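Local coordinates for protein integral membrane indolylacetylinositol arabinosyltransferase EmbB (Mycolicibacterium smegmatis MC2 155, PDB 7BVC) that probably polymerises arabinose into the arabinan of cell-wall arabinogalactan, acting as a membrane-embedded arabinosyltransferase, at residues 257-261 with 353-357; 265-269 with 348-353; 823-829 with 944-949; 881-887 with 930-936. All coordinates share one frame; numbering follows the deposited sequence.

Contact 1: 257-261 with 353-357; sequences TRWRT and REVLP. With PNS (4'-phosphopantetheine), chain G.
Arg-353 and Trp-259 carry this contact, where the loop leading into helix 264-279 lies against the C-terminal part of helix 342-355 in the GT-C-type membrane domain. Start at CB of Arg-353: it sits over the five-membered ring of Trp-259, 4.0 Å from the centroid, a CH-pi contact. CG runs past the Trp-259 backbone, and CD lies over the rim of the same ring face. A bend at chi2 (147°) takes the chain to the loop carbonyls. NE donates to Trp-259 O at 3.1 Å, in the carbonyl plane on a lone pair; that oxygen also accepts from Thr-261 N. NH2 reaches Thr-261 O at 2.7 Å, so the guanidinium edge holds the two carbonyls flanking Arg-260, the centre of an inverse gamma turn, and stands almost perpendicular to the indole.

Next door, Arg-258 NH2 meets Glu-354 OE1 from above the carboxylate plane in a 3.3 Å salt bridge, with Pro-357 CB over one guanidinium face. Arg-258 NH1 forms a salt bridge to an acidic side chain of another protein's chain. The loop also binds 4'-phosphopantetheine: Trp-259 CH2 lies 3.6 Å from the ligand's S44, and Thr-257 OG1 bonds phosphate oxygen O26 at 2.9 Å.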
# COMPACT_ATOMS: atom_id res chain seq x y z
N THR B 257 31.98 30.16 29.52
CA THR B 257 31.09 30.95 30.36
C THR B 257 29.67 31.04 29.82
O THR B 257 28.79 31.52 30.53
CB THR B 257 31.65 32.36 30.55
OG1 THR B 257 31.48 33.11 29.34
CG2 THR B 257 33.12 32.30 30.91
N ARG B 258 29.41 30.59 28.59
CA ARG B 258 28.05 30.55 28.08
C ARG B 258 27.36 29.22 28.36
O ARG B 258 26.18 29.07 28.04
CB ARG B 258 28.03 30.84 26.57
CG ARG B 258 28.30 29.65 25.68
CD ARG B 258 28.34 30.08 24.22
NE ARG B 258 28.61 28.98 23.32
CZ ARG B 258 28.81 29.12 22.01
NH1 ARG B 258 28.77 30.33 21.46
NH2 ARG B 258 29.05 28.06 21.25
N TRP B 259 28.07 28.26 28.94
CA TRP B 259 27.45 27.01 29.37
C TRP B 259 26.81 27.15 30.75
O TRP B 259 25.75 26.57 31.01
CB TRP B 259 28.48 25.88 29.39
CG TRP B 259 28.72 25.24 28.07
CD1 TRP B 259 28.64 25.83 26.85
CD2 TRP B 259 29.09 23.88 27.84
NE1 TRP B 259 28.94 24.92 25.87
CE2 TRP B 259 29.22 23.72 26.45
CE3 TRP B 259 29.33 22.79 28.68
CZ2 TRP B 259 29.58 22.50 25.88
CZ3 TRP B 259 29.69 21.59 28.11
CH2 TRP B 259 29.81 21.45 26.72
N ARG B 260 27.44 27.92 31.64
CA ARG B 260 27.01 28.01 33.03
C ARG B 260 25.79 28.93 33.15
O ARG B 260 25.86 30.07 33.62
CB ARG B 260 28.16 28.49 33.91
CG ARG B 260 28.97 29.62 33.30
CD ARG B 260 30.22 29.89 34.11
NE ARG B 260 31.18 28.79 34.02
CZ ARG B 260 32.49 28.93 34.14
NH1 ARG B 260 33.01 30.14 34.35
NH2 ARG B 260 33.29 27.88 34.04
N THR B 261 24.66 28.41 32.69
CA THR B 261 23.39 29.11 32.82
C THR B 261 22.28 28.07 32.98
O THR B 261 22.35 26.98 32.41
CB THR B 261 23.12 30.02 31.62
OG1 THR B 261 21.96 30.83 31.88
CG2 THR B 261 22.89 29.21 30.35
N ARG B 353 23.34 24.67 24.16
CA ARG B 353 24.50 25.50 24.48
C ARG B 353 25.55 25.58 23.38
O ARG B 353 26.60 26.19 23.60
CB ARG B 353 25.15 25.01 25.77
CG ARG B 353 24.45 25.53 27.01
CD ARG B 353 24.50 24.54 28.15
NE ARG B 353 23.70 24.98 29.29
CZ ARG B 353 22.39 24.79 29.39
NH1 ARG B 353 21.73 24.15 28.44
NH2 ARG B 353 21.74 25.23 30.46
N GLU B 354 25.32 24.99 22.21
CA GLU B 354 26.28 25.13 21.12
C GLU B 354 25.63 25.54 19.81
O GLU B 354 26.24 26.28 19.04
CB GLU B 354 27.04 23.81 20.92
CG GLU B 354 27.90 23.40 22.11
CD GLU B 354 29.07 24.35 22.33
OE1 GLU B 354 29.63 24.85 21.33
OE2 GLU B 354 29.42 24.60 23.50
N VAL B 355 24.41 25.08 19.54
CA VAL B 355 23.79 25.30 18.24
C VAL B 355 22.95 26.57 18.24
O VAL B 355 22.94 27.32 17.25
CB VAL B 355 22.95 24.07 17.84
CG1 VAL B 355 22.23 24.31 16.53
CG2 VAL B 355 23.84 22.84 17.74
N LEU B 356 22.24 26.85 19.33
CA LEU B 356 21.39 28.04 19.37
C LEU B 356 22.20 29.32 19.54
O LEU B 356 21.90 30.31 18.87
CB LEU B 356 20.34 27.91 20.49
CG LEU B 356 19.26 26.84 20.29
CD1 LEU B 356 18.12 27.07 21.26
CD2 LEU B 356 18.76 26.83 18.86
N PRO B 357 23.21 29.37 20.42
CA PRO B 357 24.05 30.58 20.47
C PRO B 357 24.86 30.81 19.21
O PRO B 357 25.35 31.92 19.01
CB PRO B 357 24.96 30.32 21.68
CG PRO B 357 24.21 29.36 22.51
CD PRO B 357 23.53 28.46 21.54
O23 PNS G . 35.91 33.44 27.68
P24 PNS G . 35.28 32.07 27.73
O25 PNS G . 35.74 31.35 28.97
O26 PNS G . 33.78 32.23 27.76
O27 PNS G . 35.70 31.22 26.39
C28 PNS G . 36.91 31.53 25.76
C29 PNS G . 37.64 30.24 25.43
C30 PNS G . 37.11 29.68 24.11
C31 PNS G . 39.13 30.55 25.28
C32 PNS G . 37.41 29.23 26.55
O33 PNS G . 36.03 29.15 26.80
C34 PNS G . 37.88 27.83 26.17
O35 PNS G . 39.03 27.57 26.07
N36 PNS G . 36.90 26.78 25.96
C37 PNS G . 37.35 25.45 25.61
C38 PNS G . 36.40 24.42 26.21
C39 PNS G . 35.34 23.84 25.28
O40 PNS G . 35.12 24.36 24.24
N41 PNS G . 34.59 22.67 25.68
C42 PNS G . 34.84 22.03 26.96
C43 PNS G . 34.47 20.56 26.87
S44 PNS G . 33.06 20.39 25.73

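Contact 2: 265-269 with 348-353; sequences VDGVV and WLLLSR
Asp-266 and Trp-348 meet between two nearly antiparallel membrane helices of the GT-C-type domain; the axes of 265-269 and 348-353 run at 157° and come no closer than 11.9 Å. At that spacing it is the indole that spans the distance, and it does so by swinging CG anti to the backbone N (chi1 172°), out toward the partner helix.

The apolar contacts come first. Val-269 CG1 lies almost squarely over the five-membered ring of Trp-348, 4.1 Å from its centroid, as a CH-pi contact. On the opposite face sits Ser-352 CB, from the tryptophan's own helix one turn on, so the ring is sandwiched. Val-265 CG1 closes on the far end of the indole, 3.8 Å from CH2.

The polar contacts all belong to the Asp-266 carboxylate, which stands 70° to the ring plane. Its OD1 is at the edge of the indole and takes a weak, bent bond from NE1. OD2 forms a salt bridge with Arg-353 NH2 at 2.7 Å; the oxygen lies in the guanidinium plane, while the nitrogen comes in from above the carboxylate. Both side chains approach from opposite directions to make it. The positive charge probably helps keep this carboxylate ionised at a predicted membrane-spanning helix.

Helix 367-381 covers the same group: its Trp-371 packs on Val-265, and Met-370 and Leu-377 pack on Trp-348. Helix 391-411 meets helix 342-355 at Leu-350.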
# COMPACT_ATOMS: atom_id res chain seq x y z
N VAL B 265 13.57 25.88 30.94
CA VAL B 265 13.38 24.85 29.92
C VAL B 265 14.22 23.62 30.24
O VAL B 265 13.84 22.49 29.91
CB VAL B 265 13.70 25.42 28.53
CG1 VAL B 265 13.47 24.38 27.45
CG2 VAL B 265 12.89 26.67 28.27
N ASP B 266 15.38 23.82 30.88
CA ASP B 266 16.25 22.69 31.21
C ASP B 266 15.57 21.73 32.17
O ASP B 266 15.59 20.51 31.95
CB ASP B 266 17.56 23.20 31.81
CG ASP B 266 18.45 23.87 30.78
OD1 ASP B 266 18.46 23.41 29.62
OD2 ASP B 266 19.13 24.85 31.13
N GLY B 267 14.97 22.25 33.24
CA GLY B 267 14.25 21.40 34.16
C GLY B 267 13.11 20.66 33.49
O GLY B 267 12.93 19.46 33.70
N VAL B 268 12.34 21.36 32.66
CA VAL B 268 11.20 20.74 31.98
C VAL B 268 11.68 19.59 31.10
O VAL B 268 11.15 18.47 31.18
CB VAL B 268 10.42 21.78 31.16
CG1 VAL B 268 9.50 21.10 30.17
CG2 VAL B 268 9.63 22.68 32.09
N VAL B 269 12.69 19.83 30.27
CA VAL B 269 13.16 18.79 29.35
C VAL B 269 13.75 17.61 30.12
O VAL B 269 13.42 16.45 29.85
CB VAL B 269 14.17 19.37 28.35
CG1 VAL B 269 14.76 18.27 27.50
CG2 VAL B 269 13.51 20.41 27.47
N TRP B 348 20.34 17.33 24.27
CA TRP B 348 19.78 18.55 24.83
C TRP B 348 20.89 19.53 25.21
O TRP B 348 20.79 20.73 24.91
CB TRP B 348 18.90 18.27 26.05
CG TRP B 348 18.48 19.53 26.75
CD1 TRP B 348 18.67 19.85 28.06
CD2 TRP B 348 17.80 20.65 26.16
NE1 TRP B 348 18.15 21.09 28.33
CE2 TRP B 348 17.61 21.60 27.18
CE3 TRP B 348 17.33 20.94 24.88
CZ2 TRP B 348 16.98 22.82 26.96
CZ3 TRP B 348 16.70 22.15 24.66
CH2 TRP B 348 16.53 23.07 25.69
N LEU B 349 21.95 19.05 25.86
CA LEU B 349 23.07 19.91 26.21
C LEU B 349 23.63 20.62 24.99
O LEU B 349 23.79 21.85 24.97
CB LEU B 349 24.16 19.10 26.91
CG LEU B 349 25.44 19.83 27.28
CD1 LEU B 349 25.20 20.80 28.42
CD2 LEU B 349 26.54 18.84 27.63
N LEU B 350 23.94 19.85 23.94
CA LEU B 350 24.54 20.43 22.74
C LEU B 350 23.58 21.39 22.06
O LEU B 350 23.95 22.52 21.73
CB LEU B 350 24.98 19.32 21.78
CG LEU B 350 26.17 18.48 22.23
CD1 LEU B 350 26.58 17.51 21.14
CD2 LEU B 350 27.33 19.37 22.63
N LEU B 351 22.33 20.97 21.86
CA LEU B 351 21.36 21.81 21.17
C LEU B 351 21.12 23.11 21.90
O LEU B 351 20.87 24.15 21.28
CB LEU B 351 20.05 21.04 21.00
CG LEU B 351 18.95 21.71 20.18
CD1 LEU B 351 19.35 21.73 18.72
CD2 LEU B 351 17.64 20.99 20.36
N SER B 352 21.20 23.10 23.23
CA SER B 352 20.91 24.30 23.99
C SER B 352 22.12 25.21 24.16
O SER B 352 21.95 26.43 24.28
CB SER B 352 20.36 23.94 25.37
OG SER B 352 21.36 23.36 26.19
N ARG B 353 23.34 24.67 24.16
CA ARG B 353 24.50 25.50 24.48
C ARG B 353 25.55 25.58 23.38
O ARG B 353 26.60 26.19 23.60
CB ARG B 353 25.15 25.01 25.77
CG ARG B 353 24.45 25.53 27.01
CD ARG B 353 24.50 24.54 28.15
NE ARG B 353 23.70 24.98 29.29
CZ ARG B 353 22.39 24.79 29.39
NH1 ARG B 353 21.73 24.15 28.44
NH2 ARG B 353 21.74 25.23 30.46

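Contact 3: 823-829 with 944-949; sequences VPVAGTY and WIAVTP
Tyr-829 turns the edge of its ring toward the face of Trp-944, an edge-to-face pair with the phenol and the five-membered ring centred 5.3 Å apart and their planes at 70°. Tyr-829 CB adds to this by resting over the rim of the same indole face. The tryptophan can offer that face because its chi1 of 58° stands CG between the backbone N and the carbonyl carbon. At the other end of the contact the CG-CD sides of two prolines meet, Pro-824 CD lying 3.8 Å from Pro-949 CG.

Between these ends the backbones run antiparallel. Thr-828 N bonds Ile-945 O at 3.0 Å and Val-947 N bonds Ala-826 O at 3.1 Å. Gly-827 and Ala-946 form a non-hydrogen-bonded pair whose CA atoms are 4.2 Å apart, with Ala-946 CB lying against the glycine CA.

Further out, strand 826-827 is an outermost strand of a four-stranded antiparallel sheet, and strand 945-947 joins it to strand 860-866. Ser-770 bonds the Gly-827 backbone, while Ile-945 packs on Ala-934 of strand 929-936. Two such sheets facing each other are consistent with a galactose-binding-like beta sandwich in the C-terminal domain.

The ladder would next need an amide N-H at position 949, but Pro-949 has none. The Thr-948 hydroxyl, with OG1 anti to its own N, donates instead to Pro-824 O at 3.0 Å, nearly along the C=O axis. A side chain thus does a backbone's job, and hydrogen bonding carries on up to the proline, with Pro-824 O still satisfied.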
# COMPACT_ATOMS: atom_id res chain seq x y z
N VAL B 823 -16.15 -34.60 26.63
CA VAL B 823 -16.65 -33.26 26.35
C VAL B 823 -17.66 -33.36 25.20
O VAL B 823 -17.27 -33.58 24.05
CB VAL B 823 -15.50 -32.30 26.01
CG1 VAL B 823 -15.97 -30.87 26.10
CG2 VAL B 823 -14.32 -32.54 26.93
N PRO B 824 -18.95 -33.20 25.47
CA PRO B 824 -19.95 -33.21 24.39
C PRO B 824 -19.90 -31.92 23.58
O PRO B 824 -19.23 -30.96 23.94
CB PRO B 824 -21.27 -33.35 25.15
CG PRO B 824 -20.99 -32.78 26.50
CD PRO B 824 -19.57 -33.14 26.80
N VAL B 825 -20.63 -31.92 22.46
CA VAL B 825 -20.73 -30.78 21.56
C VAL B 825 -22.18 -30.66 21.11
O VAL B 825 -22.98 -31.58 21.28
CB VAL B 825 -19.79 -30.91 20.34
CG1 VAL B 825 -19.54 -29.55 19.68
CG2 VAL B 825 -18.47 -31.56 20.71
N ALA B 826 -22.51 -29.50 20.54
CA ALA B 826 -23.82 -29.27 19.95
C ALA B 826 -23.71 -28.09 19.00
O ALA B 826 -23.14 -27.06 19.35
CB ALA B 826 -24.89 -28.99 21.02
N GLY B 827 -24.26 -28.24 17.79
CA GLY B 827 -24.08 -27.25 16.76
C GLY B 827 -25.37 -26.95 16.02
O GLY B 827 -26.32 -27.74 16.03
N THR B 828 -25.39 -25.78 15.39
CA THR B 828 -26.54 -25.30 14.63
C THR B 828 -26.37 -25.42 13.12
O THR B 828 -27.37 -25.46 12.40
CB THR B 828 -26.81 -23.83 14.99
OG1 THR B 828 -26.88 -23.70 16.42
CG2 THR B 828 -28.12 -23.34 14.40
N TYR B 829 -25.13 -25.51 12.64
CA TYR B 829 -24.88 -25.55 11.20
C TYR B 829 -25.57 -26.73 10.55
O TYR B 829 -25.63 -27.83 11.10
CB TYR B 829 -23.37 -25.61 10.94
CG TYR B 829 -22.98 -25.68 9.48
CD1 TYR B 829 -22.92 -24.53 8.70
CD2 TYR B 829 -22.65 -26.89 8.89
CE1 TYR B 829 -22.56 -24.59 7.37
CE2 TYR B 829 -22.29 -26.96 7.56
CZ TYR B 829 -22.24 -25.81 6.81
OH TYR B 829 -21.88 -25.87 5.48
N TRP B 944 -24.05 -19.59 12.13
CA TRP B 944 -24.26 -20.76 12.96
C TRP B 944 -23.49 -20.58 14.26
O TRP B 944 -22.67 -19.67 14.39
CB TRP B 944 -23.83 -22.04 12.25
CG TRP B 944 -22.39 -22.00 11.83
CD1 TRP B 944 -21.88 -21.40 10.72
CD2 TRP B 944 -21.28 -22.55 12.54
NE1 TRP B 944 -20.52 -21.56 10.69
CE2 TRP B 944 -20.12 -22.26 11.79
CE3 TRP B 944 -21.15 -23.27 13.73
CZ2 TRP B 944 -18.86 -22.66 12.20
CZ3 TRP B 944 -19.89 -23.67 14.13
CH2 TRP B 944 -18.76 -23.36 13.37
N ILE B 945 -23.77 -21.45 15.23
CA ILE B 945 -23.07 -21.46 16.51
C ILE B 945 -22.82 -22.91 16.93
O ILE B 945 -23.34 -23.85 16.33
CB ILE B 945 -23.84 -20.71 17.62
CG1 ILE B 945 -25.23 -21.32 17.82
CG2 ILE B 945 -23.96 -19.23 17.29
CD1 ILE B 945 -26.13 -20.49 18.70
N ALA B 946 -22.01 -23.06 17.97
CA ALA B 946 -21.66 -24.36 18.54
C ALA B 946 -21.05 -24.12 19.91
O ALA B 946 -20.27 -23.18 20.08
CB ALA B 946 -20.68 -25.12 17.65
N VAL B 947 -21.42 -24.95 20.89
CA VAL B 947 -21.08 -24.71 22.28
C VAL B 947 -20.52 -25.98 22.90
O VAL B 947 -20.34 -27.00 22.24
CB VAL B 947 -22.28 -24.18 23.09
CG1 VAL B 947 -22.67 -22.79 22.63
CG2 VAL B 947 -23.46 -25.14 22.98
N THR B 948 -20.25 -25.90 24.20
CA THR B 948 -19.74 -27.01 25.00
C THR B 948 -20.00 -26.68 26.46
O THR B 948 -20.20 -25.51 26.81
CB THR B 948 -18.24 -27.23 24.74
OG1 THR B 948 -17.87 -28.56 25.12
CG2 THR B 948 -17.42 -26.27 25.58
N PRO B 949 -20.05 -27.68 27.34
CA PRO B 949 -20.39 -27.42 28.75
C PRO B 949 -19.44 -26.43 29.39
O PRO B 949 -18.29 -26.27 28.94
CB PRO B 949 -20.28 -28.81 29.40
CG PRO B 949 -19.62 -29.69 28.38
CD PRO B 949 -20.04 -29.13 27.07

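Contact 4: 881-887 with 930-936; sequences QTVDLEY and VRVVAED. With CA (calcium ion), chain K.
Gln-881 lies against Asp-936, whose carboxylate ends strand 929-936 at a metal: OD2 binds a calcium ion at 2.7 Å, and Ser-938 and Asp-943 supply further ligands through their backbone oxygens. The glutamine approaches with its aliphatic part, CG standing 3.1 Å from Asp-936 OD1. A bend at chi2 (-47°) folds its amide back over the aspartate backbone, where OE1 accepts from Leu-937 N. The two flat groups are turned 71° to each other.

From there the strands run antiparallel in regular register. Thr-882 and Glu-935 exchange two backbone bonds, as do Glu-886 and Arg-931; Asp-884 N bonds Val-933 O at 2.9 Å, but the return bond is weak. This is the central pair of a four-stranded antiparallel sheet, with strand 837-845 beyond 929-936 and strand 897-898 beyond 882-889, in a domain related by family to galactose-binding beta sandwiches. Its inward face carries Val-883, Leu-885, Val-930, Val-932 and Ala-934; Leu-885 CD1 touches Val-930 CG1 at 3.5 Å, and Val-883 and Ala-934 reach the strand 945-947 of the other sheet.

On the other face Glu-886 and Arg-931 lie side by side. NH1 of Arg-931 meets Glu-886 OE1 at 3.2 Å, tilted well above the carboxylate plane, and NE adds a weak bond to the same oxygen. Glu-886 OE2 is taken by Arg-901 in a second salt bridge.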
# COMPACT_ATOMS: atom_id res chain seq x y z
N GLN B 881 -25.16 -14.09 16.57
CA GLN B 881 -26.00 -14.96 17.39
C GLN B 881 -25.46 -15.02 18.81
O GLN B 881 -24.30 -14.67 19.09
CB GLN B 881 -26.09 -16.35 16.76
CG GLN B 881 -26.39 -16.32 15.28
CD GLN B 881 -27.52 -15.38 14.92
OE1 GLN B 881 -28.59 -15.42 15.52
NE2 GLN B 881 -27.28 -14.52 13.94
N THR B 882 -26.30 -15.48 19.74
CA THR B 882 -26.03 -15.27 21.16
C THR B 882 -25.73 -16.58 21.87
O THR B 882 -26.36 -17.60 21.62
CB THR B 882 -27.22 -14.58 21.85
OG1 THR B 882 -28.37 -15.43 21.78
CG2 THR B 882 -27.53 -13.26 21.17
N VAL B 883 -24.74 -16.52 22.76
CA VAL B 883 -24.49 -17.55 23.77
C VAL B 883 -24.23 -16.83 25.08
O VAL B 883 -23.27 -16.06 25.18
CB VAL B 883 -23.31 -18.46 23.40
CG1 VAL B 883 -23.02 -19.43 24.54
CG2 VAL B 883 -23.61 -19.23 22.12
N ASP B 884 -25.07 -17.08 26.08
CA ASP B 884 -24.96 -16.38 27.35
C ASP B 884 -24.88 -17.36 28.51
O ASP B 884 -24.72 -18.57 28.30
CB ASP B 884 -26.15 -15.42 27.54
CG ASP B 884 -25.99 -14.14 26.76
OD1 ASP B 884 -24.89 -13.90 26.22
OD2 ASP B 884 -26.96 -13.36 26.68
N LEU B 885 -24.97 -16.86 29.73
CA LEU B 885 -24.78 -17.69 30.92
C LEU B 885 -25.78 -17.26 31.98
O LEU B 885 -25.67 -16.16 32.52
CB LEU B 885 -23.35 -17.56 31.44
CG LEU B 885 -22.88 -18.70 32.33
CD1 LEU B 885 -22.38 -19.84 31.48
CD2 LEU B 885 -21.81 -18.22 33.30
N GLU B 886 -26.74 -18.12 32.28
CA GLU B 886 -27.72 -17.84 33.32
C GLU B 886 -27.27 -18.46 34.64
O GLU B 886 -26.79 -19.59 34.67
CB GLU B 886 -29.09 -18.38 32.93
CG GLU B 886 -29.92 -17.42 32.10
CD GLU B 886 -31.40 -17.53 32.39
OE1 GLU B 886 -31.79 -18.44 33.14
OE2 GLU B 886 -32.17 -16.70 31.86
N TYR B 887 -27.43 -17.70 35.72
CA TYR B 887 -27.09 -18.18 37.05
C TYR B 887 -28.33 -18.15 37.94
O TYR B 887 -29.13 -17.22 37.86
CB TYR B 887 -25.97 -17.35 37.68
CG TYR B 887 -26.18 -15.85 37.65
CD1 TYR B 887 -26.89 -15.21 38.66
CD2 TYR B 887 -25.65 -15.08 36.63
CE1 TYR B 887 -27.07 -13.84 38.64
CE2 TYR B 887 -25.83 -13.71 36.60
CZ TYR B 887 -26.54 -13.10 37.61
OH TYR B 887 -26.72 -11.73 37.58
N VAL B 930 -25.45 -22.77 37.19
CA VAL B 930 -25.13 -22.06 35.96
C VAL B 930 -25.59 -22.91 34.78
O VAL B 930 -25.47 -24.13 34.81
CB VAL B 930 -23.62 -21.74 35.90
CG1 VAL B 930 -23.17 -21.50 34.48
CG2 VAL B 930 -23.30 -20.53 36.77
N ARG B 931 -26.12 -22.25 33.75
CA ARG B 931 -26.51 -22.96 32.53
C ARG B 931 -26.26 -22.06 31.33
O ARG B 931 -26.12 -20.84 31.45
CB ARG B 931 -27.97 -23.40 32.57
CG ARG B 931 -28.98 -22.28 32.47
CD ARG B 931 -30.39 -22.83 32.52
NE ARG B 931 -31.40 -21.78 32.42
CZ ARG B 931 -32.71 -22.00 32.45
NH1 ARG B 931 -33.55 -20.99 32.36
NH2 ARG B 931 -33.17 -23.24 32.59
N VAL B 932 -26.22 -22.69 30.16
CA VAL B 932 -25.91 -22.02 28.90
C VAL B 932 -27.20 -21.81 28.12
O VAL B 932 -27.97 -22.75 27.92
CB VAL B 932 -24.91 -22.83 28.07
CG1 VAL B 932 -24.47 -22.04 26.84
CG2 VAL B 932 -23.71 -23.23 28.91
N VAL B 933 -27.43 -20.57 27.68
CA VAL B 933 -28.56 -20.24 26.83
C VAL B 933 -28.00 -19.77 25.49
O VAL B 933 -27.36 -18.71 25.40
CB VAL B 933 -29.48 -19.18 27.46
CG1 VAL B 933 -30.28 -19.80 28.59
CG2 VAL B 933 -28.69 -18.01 27.99
N ALA B 934 -28.21 -20.57 24.45
CA ALA B 934 -27.72 -20.27 23.11
C ALA B 934 -28.89 -20.11 22.16
O ALA B 934 -29.92 -20.77 22.30
CB ALA B 934 -26.78 -21.38 22.61
N GLU B 935 -28.72 -19.22 21.19
CA GLU B 935 -29.80 -18.91 20.25
C GLU B 935 -29.21 -18.39 18.95
O GLU B 935 -28.38 -17.48 18.97
CB GLU B 935 -30.77 -17.90 20.86
CG GLU B 935 -32.02 -17.67 20.04
CD GLU B 935 -33.00 -16.75 20.73
OE1 GLU B 935 -32.68 -16.27 21.84
OE2 GLU B 935 -34.10 -16.52 20.18
N ASP B 936 -29.67 -18.97 17.84
CA ASP B 936 -29.27 -18.61 16.49
C ASP B 936 -30.53 -18.37 15.68
O ASP B 936 -31.27 -19.32 15.38
CB ASP B 936 -28.41 -19.72 15.86
CG ASP B 936 -28.33 -19.61 14.35
OD1 ASP B 936 -27.43 -18.91 13.85
OD2 ASP B 936 -29.16 -20.24 13.66
CA CA K . -28.60 -20.56 11.04

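The four contacts fall into two widely separated pairs. Contacts 1 and 2 lie in the membrane domain with centres 10 Å apart, share Arg-353 and helix 342-355, and follow the chain from the phosphopantetheine-binding loop into helix 264-279; contact 2 falls within the span that contact 1 brackets. Contacts 3 and 4 belong to the C-terminal domain, with centres 12 Å apart, one in each of two facing sheets, with strand 929-936 passing directly to strand 945-947 by way of the calcium site. Contact 4 likewise sits within the span of contact 3. Centres of the two pairs are about 61 to 73 Å apart, and the membrane pair does not touch the C-terminal pair.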